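Local coordinates for protein ribulose bisphosphate carboxylase (Pyrococcus horikoshii, PDB 2D69) that probably catalyses the magnesium-dependent addition of carbon dioxide and water to ribulose 1,5-bisphosphate, giving two molecules of 3-phosphoglycerate, as a form III Rubisco, at residues A[26-32]-A[82-88]; A[11-15]-A[44-48]. All coordinates share one frame. Residues are numbered along the deposited sequence.

Contact 1. Residues A[26-32]-A[82-88]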
ATOM      1  N   LEU A  26       7.361 -22.957 -35.908  1.00 20.11           N
ATOM      2  CA  LEU A  26       7.726 -23.878 -34.862  1.00 18.80           C
ATOM      3  C   LEU A  26       7.473 -25.297 -35.350  1.00 17.68           C
ATOM      4  O   LEU A  26       6.434 -25.616 -35.953  1.00 18.06           O
ATOM      5  CB  LEU A  26       6.953 -23.579 -33.589  1.00 18.14           C
ATOM      6  CG  LEU A  26       7.367 -24.377 -32.351  1.00 17.13           C
ATOM      7  CD1 LEU A  26       7.287 -23.447 -31.147  1.00 19.96           C
ATOM      8  CD2 LEU A  26       6.471 -25.534 -32.075  1.00 19.46           C
ATOM      9  N   ILE A  27       8.449 -26.140 -35.079  1.00 16.89           N
ATOM     10  CA  ILE A  27       8.426 -27.526 -35.508  1.00 16.94           C
ATOM     11  C   ILE A  27       8.347 -28.480 -34.329  1.00 15.77           C
ATOM     12  O   ILE A  27       9.064 -28.348 -33.345  1.00 15.68           O
ATOM     13  CB  ILE A  27       9.676 -27.805 -36.341  1.00 17.09           C
ATOM     14  CG1 ILE A  27       9.670 -26.894 -37.578  1.00 20.52           C
ATOM     15  CG2 ILE A  27       9.691 -29.273 -36.787  1.00 17.08           C
ATOM     16  CD1 ILE A  27      11.027 -26.650 -38.075  1.00 23.78           C
ATOM     17  N   VAL A  28       7.448 -29.446 -34.421  1.00 14.92           N
ATOM     18  CA  VAL A  28       7.358 -30.480 -33.420  1.00 15.04           C
ATOM     19  C   VAL A  28       7.539 -31.840 -34.103  1.00 14.99           C
ATOM     20  O   VAL A  28       7.004 -32.075 -35.193  1.00 13.63           O
ATOM     21  CB  VAL A  28       6.007 -30.408 -32.683  1.00 15.36           C
ATOM     22  CG1 VAL A  28       5.911 -31.517 -31.673  1.00 15.70           C
ATOM     23  CG2 VAL A  28       5.818 -29.049 -32.058  1.00 13.08           C
ATOM     24  N   GLU A  29       8.329 -32.701 -33.477  1.00 14.96           N
ATOM     25  CA  GLU A  29       8.562 -34.038 -33.966  1.00 15.86           C
ATOM     26  C   GLU A  29       7.815 -35.017 -33.078  1.00 15.53           C
ATOM     27  O   GLU A  29       7.970 -34.986 -31.851  1.00 16.13           O
ATOM     28  CB  GLU A  29      10.055 -34.353 -34.004  1.00 15.98           C
ATOM     29  CG  GLU A  29      10.926 -33.245 -34.581  1.00 20.85           C
ATOM     30  CD  GLU A  29      12.377 -33.649 -34.765  1.00 25.53           C
ATOM     31  OE1 GLU A  29      13.269 -32.917 -34.300  1.00 30.32           O
ATOM     32  OE2 GLU A  29      12.622 -34.702 -35.385  1.00 27.03           O
ATOM     33  N   TYR A  30       7.015 -35.873 -33.702  1.00 15.08           N
ATOM     34  CA  TYR A  30       6.258 -36.907 -33.036  1.00 14.72           C
ATOM     35  C   TYR A  30       6.606 -38.306 -33.564  1.00 15.32           C
ATOM     36  O   TYR A  30       6.795 -38.527 -34.774  1.00 14.96           O
ATOM     37  CB  TYR A  30       4.755 -36.690 -33.246  1.00 15.11           C
ATOM     38  CG  TYR A  30       4.137 -35.415 -32.683  1.00 16.42           C
ATOM     39  CD1 TYR A  30       3.699 -35.354 -31.346  1.00 16.27           C
ATOM     40  CD2 TYR A  30       3.957 -34.278 -33.483  1.00 17.58           C
ATOM     41  CE1 TYR A  30       3.138 -34.191 -30.808  1.00 17.45           C
ATOM     42  CE2 TYR A  30       3.381 -33.095 -32.962  1.00 15.89           C
ATOM     43  CZ  TYR A  30       2.958 -33.069 -31.632  1.00 18.68           C
ATOM     44  OH  TYR A  30       2.357 -31.937 -31.106  1.00 17.14           O
ATOM     45  N   TYR A  31       6.648 -39.274 -32.659  1.00 15.25           N
ATOM     46  CA  TYR A  31       6.542 -40.691 -33.037  1.00 14.43           C
ATOM     47  C   TYR A  31       5.087 -41.140 -32.868  1.00 14.73           C
ATOM     48  O   TYR A  31       4.444 -40.801 -31.886  1.00 14.28           O
ATOM     49  CB  TYR A  31       7.424 -41.552 -32.111  1.00 15.06           C
ATOM     50  CG  TYR A  31       7.168 -43.050 -32.256  1.00 14.33           C
ATOM     51  CD1 TYR A  31       6.316 -43.715 -31.394  1.00 16.63           C
ATOM     52  CD2 TYR A  31       7.735 -43.758 -33.285  1.00 15.78           C
ATOM     53  CE1 TYR A  31       6.046 -45.111 -31.553  1.00 17.68           C
ATOM     54  CE2 TYR A  31       7.500 -45.145 -33.453  1.00 16.96           C
ATOM     55  CZ  TYR A  31       6.646 -45.814 -32.581  1.00 16.44           C
ATOM     56  OH  TYR A  31       6.384 -47.167 -32.737  1.00 13.68           O
ATOM     57  N   PHE A  32       4.562 -41.972 -33.758  1.00 15.06           N
ATOM     58  CA  PHE A  32       3.215 -42.474 -33.514  1.00 15.56           C
ATOM     59  C   PHE A  32       2.985 -43.815 -34.176  1.00 15.57           C
ATOM     60  O   PHE A  32       3.775 -44.233 -34.988  1.00 16.15           O
ATOM     61  CB  PHE A  32       2.139 -41.440 -33.976  1.00 15.98           C
ATOM     62  CG  PHE A  32       2.040 -41.299 -35.471  1.00 14.19           C
ATOM     63  CD1 PHE A  32       2.824 -40.375 -36.128  1.00 15.36           C
ATOM     64  CD2 PHE A  32       1.179 -42.098 -36.215  1.00 18.32           C
ATOM     65  CE1 PHE A  32       2.753 -40.259 -37.523  1.00 19.49           C
ATOM     66  CE2 PHE A  32       1.118 -41.982 -37.596  1.00 18.19           C
ATOM     67  CZ  PHE A  32       1.909 -41.050 -38.243  1.00 17.09           C
ATOM     68  N   TYR A  82       6.017 -44.562 -36.984  1.00 14.57           N
ATOM     69  CA  TYR A  82       6.239 -43.458 -37.903  1.00 14.64           C
ATOM     70  C   TYR A  82       6.742 -42.240 -37.127  1.00 14.05           C
ATOM     71  O   TYR A  82       6.369 -42.041 -35.967  1.00 13.63           O
ATOM     72  CB  TYR A  82       4.928 -43.068 -38.591  1.00 14.61           C
ATOM     73  CG  TYR A  82       4.399 -44.193 -39.433  1.00 14.16           C
ATOM     74  CD1 TYR A  82       4.802 -44.350 -40.753  1.00 15.39           C
ATOM     75  CD2 TYR A  82       3.561 -45.140 -38.878  1.00 15.29           C
ATOM     76  CE1 TYR A  82       4.333 -45.421 -41.533  1.00 15.07           C
ATOM     77  CE2 TYR A  82       3.087 -46.248 -39.639  1.00 16.89           C
ATOM     78  CZ  TYR A  82       3.477 -46.378 -40.957  1.00 17.18           C
ATOM     79  OH  TYR A  82       2.995 -47.456 -41.676  1.00 18.43           O
ATOM     80  N   ILE A  83       7.604 -41.452 -37.749  1.00 14.25           N
ATOM     81  CA  ILE A  83       7.888 -40.119 -37.230  1.00 15.03           C
ATOM     82  C   ILE A  83       7.221 -39.126 -38.163  1.00 14.92           C
ATOM     83  O   ILE A  83       7.221 -39.338 -39.396  1.00 16.20           O
ATOM     84  CB  ILE A  83       9.396 -39.910 -37.070  1.00 15.70           C
ATOM     85  CG1 ILE A  83       9.872 -40.667 -35.816  1.00 17.25           C
ATOM     86  CG2 ILE A  83       9.747 -38.436 -36.946  1.00 16.43           C
ATOM     87  CD1 ILE A  83      11.431 -40.655 -35.559  1.00 19.71           C
ATOM     88  N   ALA A  84       6.513 -38.154 -37.586  1.00 15.00           N
ATOM     89  CA  ALA A  84       6.084 -36.951 -38.297  1.00 14.38           C
ATOM     90  C   ALA A  84       6.765 -35.722 -37.718  1.00 14.96           C
ATOM     91  O   ALA A  84       6.969 -35.647 -36.519  1.00 14.46           O
ATOM     92  CB  ALA A  84       4.598 -36.784 -38.208  1.00 15.02           C
ATOM     93  N   LYS A  85       7.120 -34.777 -38.585  1.00 13.97           N
ATOM     94  CA  LYS A  85       7.512 -33.456 -38.158  1.00 14.49           C
ATOM     95  C   LYS A  85       6.433 -32.542 -38.656  1.00 14.28           C
ATOM     96  O   LYS A  85       5.970 -32.659 -39.795  1.00 14.25           O
ATOM     97  CB  LYS A  85       8.860 -33.055 -38.743  1.00 14.88           C
ATOM     98  CG  LYS A  85       9.945 -34.079 -38.565  1.00 15.62           C
ATOM     99  CD  LYS A  85      11.293 -33.522 -39.025  1.00 19.10           C
ATOM    100  CE  LYS A  85      12.379 -34.606 -39.084  1.00 22.38           C
ATOM    101  NZ  LYS A  85      13.583 -34.178 -39.865  1.00 24.59           N
ATOM    102  N   ILE A  86       6.017 -31.636 -37.800  1.00 13.34           N
ATOM    103  CA  ILE A  86       4.874 -30.773 -38.072  1.00 14.45           C
ATOM    104  C   ILE A  86       5.288 -29.333 -37.820  1.00 13.97           C
ATOM    105  O   ILE A  86       6.029 -29.051 -36.870  1.00 13.18           O
ATOM    106  CB  ILE A  86       3.661 -31.158 -37.197  1.00 14.72           C
ATOM    107  CG1 ILE A  86       3.287 -32.651 -37.408  1.00 15.25           C
ATOM    108  CG2 ILE A  86       2.472 -30.249 -37.549  1.00 17.02           C
ATOM    109  CD1 ILE A  86       2.119 -33.170 -36.478  1.00 13.97           C
ATOM    110  N   ALA A  87       4.846 -28.463 -38.717  1.00 13.77           N
ATOM    111  CA  ALA A  87       5.180 -27.053 -38.679  1.00 14.35           C
ATOM    112  C   ALA A  87       3.985 -26.210 -38.262  1.00 14.18           C
ATOM    113  O   ALA A  87       2.891 -26.400 -38.774  1.00 13.79           O
ATOM    114  CB  ALA A  87       5.687 -26.593 -40.029  1.00 14.36           C
ATOM    115  N   TYR A  88       4.256 -25.253 -37.371  1.00 15.18           N
ATOM    116  CA  TYR A  88       3.275 -24.405 -36.689  1.00 15.89           C
ATOM    117  C   TYR A  88       3.601 -22.934 -36.859  1.00 15.76           C
ATOM    118  O   TYR A  88       4.660 -22.487 -36.428  1.00 16.11           O
ATOM    119  CB  TYR A  88       3.263 -24.703 -35.167  1.00 15.41           C
ATOM    120  CG  TYR A  88       2.814 -26.130 -34.843  1.00 15.62           C
ATOM    121  CD1 TYR A  88       1.516 -26.402 -34.480  1.00 13.33           C
ATOM    122  CD2 TYR A  88       3.712 -27.199 -34.930  1.00 15.19           C
ATOM    123  CE1 TYR A  88       1.114 -27.683 -34.187  1.00 13.37           C
ATOM    124  CE2 TYR A  88       3.348 -28.464 -34.612  1.00 14.24           C
ATOM    125  CZ  TYR A  88       2.036 -28.721 -34.261  1.00 14.16           C
ATOM    126  OH  TYR A  88       1.685 -30.007 -34.000  1.00 14.19           O
TER
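The two faces of one antiparallel strand pair can differ in their side chains and partners, as 26-32 and 82-88 illustrate. The backbones are joined in full register from Leu26-Tyr88 to Phe32-Tyr82, with Leu26, Val28, Tyr30 and Phe32 in the hydrogen-bonded pairs; Tyr30 N to Ala84 O, at 2.8 Å, is nearly linear, while Tyr82 N to Phe32 O, at 3.0 Å, is weak. On the face carrying these four residues, Phe32 adopts the p rotamer and lays its ring across the neighbouring strand: Tyr82 CB lies over that ring, 3.6 Å from Phe32 CZ, in a CH-pi contact, and Ala84, having only a methyl, sits at its edge. Tyr82, with chi1 m, swings its own ring away, so the two rings barely overlap. Tyr30 and Tyr88 are also m; Tyr30 CD2 meets Ile86 CD1 at 3.7 Å, and Val28 CG2 reaches Tyr88 CE2 at 3.6 Å. The hydroxyl of Tyr30 is hydrogen-bonded to Val105 O and that of Tyr88 to Ser50 OG. The pair belongs to the antiparallel sheet of the Rubisco N-terminal domain, an alpha+beta sandwich in which 26-34 runs between 81-88 and 115-124, and helix 39-49 packs on the face of Tyr30, Phe32 and Ile86. The reverse face bears Ile27, Glu29, Tyr31, Ile83, Lys85 and Ala87. Here Glu29 and Lys85 stand up side by side from a non-hydrogen-bonded pair, both with chi1 m and chi2 t. Glu29 OE2 touches Lys85 CE at 3.7 Å, but Glu29 hydrogen-bonds His124 through OE1, and the extended Lys85 makes a cation-pi contact with Tyr74.

Contact 2. Residues A[11-15]-A[44-48]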
ATOM      1  N   TYR A  11      -8.671 -34.113 -42.080  1.00 22.01           N
ATOM      2  CA  TYR A  11      -7.337 -34.424 -41.536  1.00 21.06           C
ATOM      3  C   TYR A  11      -6.221 -34.383 -42.598  1.00 19.57           C
ATOM      4  O   TYR A  11      -5.166 -33.829 -42.365  1.00 17.28           O
ATOM      5  CB  TYR A  11      -7.350 -35.774 -40.788  1.00 21.86           C
ATOM      6  CG  TYR A  11      -8.359 -35.828 -39.658  1.00 23.19           C
ATOM      7  CD1 TYR A  11      -9.361 -36.794 -39.649  1.00 26.56           C
ATOM      8  CD2 TYR A  11      -8.339 -34.892 -38.626  1.00 25.21           C
ATOM      9  CE1 TYR A  11     -10.313 -36.853 -38.607  1.00 26.95           C
ATOM     10  CE2 TYR A  11      -9.292 -34.934 -37.580  1.00 26.85           C
ATOM     11  CZ  TYR A  11     -10.279 -35.916 -37.590  1.00 28.75           C
ATOM     12  OH  TYR A  11     -11.237 -35.995 -36.594  1.00 30.19           O
ATOM     13  N   LEU A  12      -6.485 -34.890 -43.785  1.00 18.39           N
ATOM     14  CA  LEU A  12      -5.447 -35.004 -44.802  1.00 18.31           C
ATOM     15  C   LEU A  12      -5.084 -33.624 -45.369  1.00 18.66           C
ATOM     16  O   LEU A  12      -4.012 -33.448 -45.982  1.00 18.95           O
ATOM     17  CB  LEU A  12      -5.902 -35.947 -45.923  1.00 18.78           C
ATOM     18  CG  LEU A  12      -6.142 -37.444 -45.654  1.00 18.70           C
ATOM     19  CD1 LEU A  12      -6.655 -38.180 -46.902  1.00 17.48           C
ATOM     20  CD2 LEU A  12      -4.892 -38.111 -45.165  1.00 20.41           C
ATOM     21  N   ASP A  13      -5.941 -32.628 -45.143  1.00 17.52           N
ATOM     22  CA  ASP A  13      -5.630 -31.290 -45.606  1.00 17.56           C
ATOM     23  C   ASP A  13      -4.481 -30.665 -44.819  1.00 17.55           C
ATOM     24  O   ASP A  13      -3.844 -29.714 -45.268  1.00 16.18           O
ATOM     25  CB  ASP A  13      -6.832 -30.386 -45.504  1.00 18.46           C
ATOM     26  CG  ASP A  13      -6.669 -29.131 -46.345  1.00 20.56           C
ATOM     27  OD1 ASP A  13      -7.134 -28.065 -45.900  1.00 20.58           O
ATOM     28  OD2 ASP A  13      -6.078 -29.129 -47.461  1.00 21.30           O
ATOM     29  N   PHE A  14      -4.226 -31.238 -43.651  1.00 16.74           N
ATOM     30  CA  PHE A  14      -3.095 -30.843 -42.825  1.00 16.99           C
ATOM     31  C   PHE A  14      -1.758 -31.510 -43.220  1.00 17.16           C
ATOM     32  O   PHE A  14      -0.709 -31.200 -42.647  1.00 17.21           O
ATOM     33  CB  PHE A  14      -3.439 -31.133 -41.379  1.00 16.53           C
ATOM     34  CG  PHE A  14      -4.531 -30.264 -40.837  1.00 14.45           C
ATOM     35  CD1 PHE A  14      -4.234 -29.142 -40.094  1.00 13.47           C
ATOM     36  CD2 PHE A  14      -5.840 -30.585 -41.022  1.00 12.45           C
ATOM     37  CE1 PHE A  14      -5.233 -28.385 -39.560  1.00 10.75           C
ATOM     38  CE2 PHE A  14      -6.833 -29.802 -40.524  1.00 10.01           C
ATOM     39  CZ  PHE A  14      -6.535 -28.697 -39.809  1.00 11.98           C
ATOM     40  N   VAL A  15      -1.790 -32.383 -44.225  1.00 17.52           N
ATOM     41  CA  VAL A  15      -0.604 -33.106 -44.695  1.00 17.44           C
ATOM     42  C   VAL A  15      -0.171 -32.589 -46.058  1.00 18.50           C
ATOM     43  O   VAL A  15      -0.941 -32.573 -47.024  1.00 18.34           O
ATOM     44  CB  VAL A  15      -0.862 -34.616 -44.755  1.00 17.64           C
ATOM     45  CG1 VAL A  15       0.377 -35.419 -45.283  1.00 16.84           C
ATOM     46  CG2 VAL A  15      -1.277 -35.104 -43.374  1.00 17.60           C
ATOM     47  N   GLY A  44      -2.203 -36.223 -39.885  1.00 13.41           N
ATOM     48  CA  GLY A  44      -3.159 -35.151 -40.058  1.00 14.17           C
ATOM     49  C   GLY A  44      -3.930 -34.863 -38.780  1.00 14.13           C
ATOM     50  O   GLY A  44      -4.038 -33.713 -38.388  1.00 14.40           O
ATOM     51  N   ARG A  45      -4.419 -35.907 -38.117  1.00 13.22           N
ATOM     52  CA  ARG A  45      -5.112 -35.776 -36.857  1.00 13.67           C
ATOM     53  C   ARG A  45      -4.244 -35.070 -35.803  1.00 14.24           C
ATOM     54  O   ARG A  45      -4.729 -34.218 -35.031  1.00 14.39           O
ATOM     55  CB  ARG A  45      -5.508 -37.155 -36.349  1.00 14.35           C
ATOM     56  CG  ARG A  45      -6.722 -37.703 -37.113  1.00 12.59           C
ATOM     57  CD  ARG A  45      -7.060 -39.128 -36.745  1.00 14.15           C
ATOM     58  NE  ARG A  45      -8.154 -39.689 -37.580  1.00 16.90           N
ATOM     59  CZ  ARG A  45      -9.449 -39.690 -37.240  1.00 17.79           C
ATOM     60  NH1 ARG A  45      -9.869 -39.146 -36.100  1.00 17.49           N
ATOM     61  NH2 ARG A  45     -10.358 -40.220 -38.073  1.00 21.48           N
ATOM     62  N   ILE A  46      -2.962 -35.405 -35.773  1.00 13.82           N
ATOM     63  CA  ILE A  46      -2.066 -34.708 -34.833  1.00 15.35           C
ATOM     64  C   ILE A  46      -1.998 -33.199 -35.159  1.00 15.34           C
ATOM     65  O   ILE A  46      -2.095 -32.345 -34.253  1.00 15.71           O
ATOM     66  CB  ILE A  46      -0.668 -35.328 -34.819  1.00 14.81           C
ATOM     67  CG1 ILE A  46      -0.777 -36.801 -34.419  1.00 15.18           C
ATOM     68  CG2 ILE A  46       0.208 -34.591 -33.762  1.00 14.70           C
ATOM     69  CD1 ILE A  46       0.446 -37.658 -34.812  1.00 16.89           C
ATOM     70  N   ALA A  47      -1.835 -32.883 -36.445  1.00 15.85           N
ATOM     71  CA  ALA A  47      -1.607 -31.483 -36.891  1.00 16.42           C
ATOM     72  C   ALA A  47      -2.870 -30.648 -36.635  1.00 16.41           C
ATOM     73  O   ALA A  47      -2.860 -29.478 -36.185  1.00 14.81           O
ATOM     74  CB  ALA A  47      -1.219 -31.487 -38.375  1.00 16.43           C
ATOM     75  N   SER A  48      -3.977 -31.304 -36.917  1.00 15.16           N
ATOM     76  CA  SER A  48      -5.304 -30.751 -36.741  1.00 16.00           C
ATOM     77  C   SER A  48      -5.646 -30.388 -35.278  1.00 15.73           C
ATOM     78  O   SER A  48      -6.034 -29.258 -34.954  1.00 15.07           O
ATOM     79  CB  SER A  48      -6.296 -31.811 -37.214  1.00 15.65           C
ATOM     80  OG  SER A  48      -7.541 -31.268 -37.070  1.00 18.84           O
TER
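A glycine lets backbones come close where the 3-10 turn 11-14 meets helix 39-49, and 11-15 against 44-48 is an instance without a single hydrogen bond across it. At Gly44 the backbones come together: its CA lies 3.3 Å from Tyr11 O, in a CA-H...O contact, and a beta carbon here would clash with that oxygen, which also accepts the turn's own bond from Phe14 N. Val15 CG2 adds a contact to Gly44 N at 3.8 Å. One step on, Arg45 leaves sideways but runs back over the Tyr11 ring; its CG sits 3.5 Å from the Tyr11 ring centroid in a CH-pi contact, and its CZ is 3.3 Å from Tyr11 CE1, while NH2 forms a salt bridge to Glu41. Ile46 follows with its CB directed away from the turn. Ala47 then offers its CB to Phe14 CB at 3.8 Å. Ser48, a helical turn after Gly44, places its CA over the face of the Phe14 ring, 3.8 Å from the centroid, and its CB at the edge of the Tyr11 ring. The turn thereby clasps one flank of helix 39-49, Phe14 also hydrogen-bonding through its backbone to Val72 of strand 71-78, while Ile46 packs on strands 26-34, 81-88 and 115-124.

The contacts interlock along the chain, their segments following in the order 11-15, 26-32, 44-48, 82-88, and their centres lie about 11 Å apart. Helix 39-49 is the shared element: Ile46, which has no part in pairing with 11-15, sets its CG2 3.6 Å from both Tyr30 CE2 and Ile86 CD1, and its CD1 3.8 Å from Phe32 CD1. The helix lies on the sheet and the 3-10 turn beside the helix; contact 2 is farther from the chain's centre, about 31 Å between centres, against 22 Å for contact 1. Both lie away from the predicted catalytic and magnesium-binding residues, although a sulfate ion, probably from crystallisation, rests about 3 Å from the Tyr31 side chain.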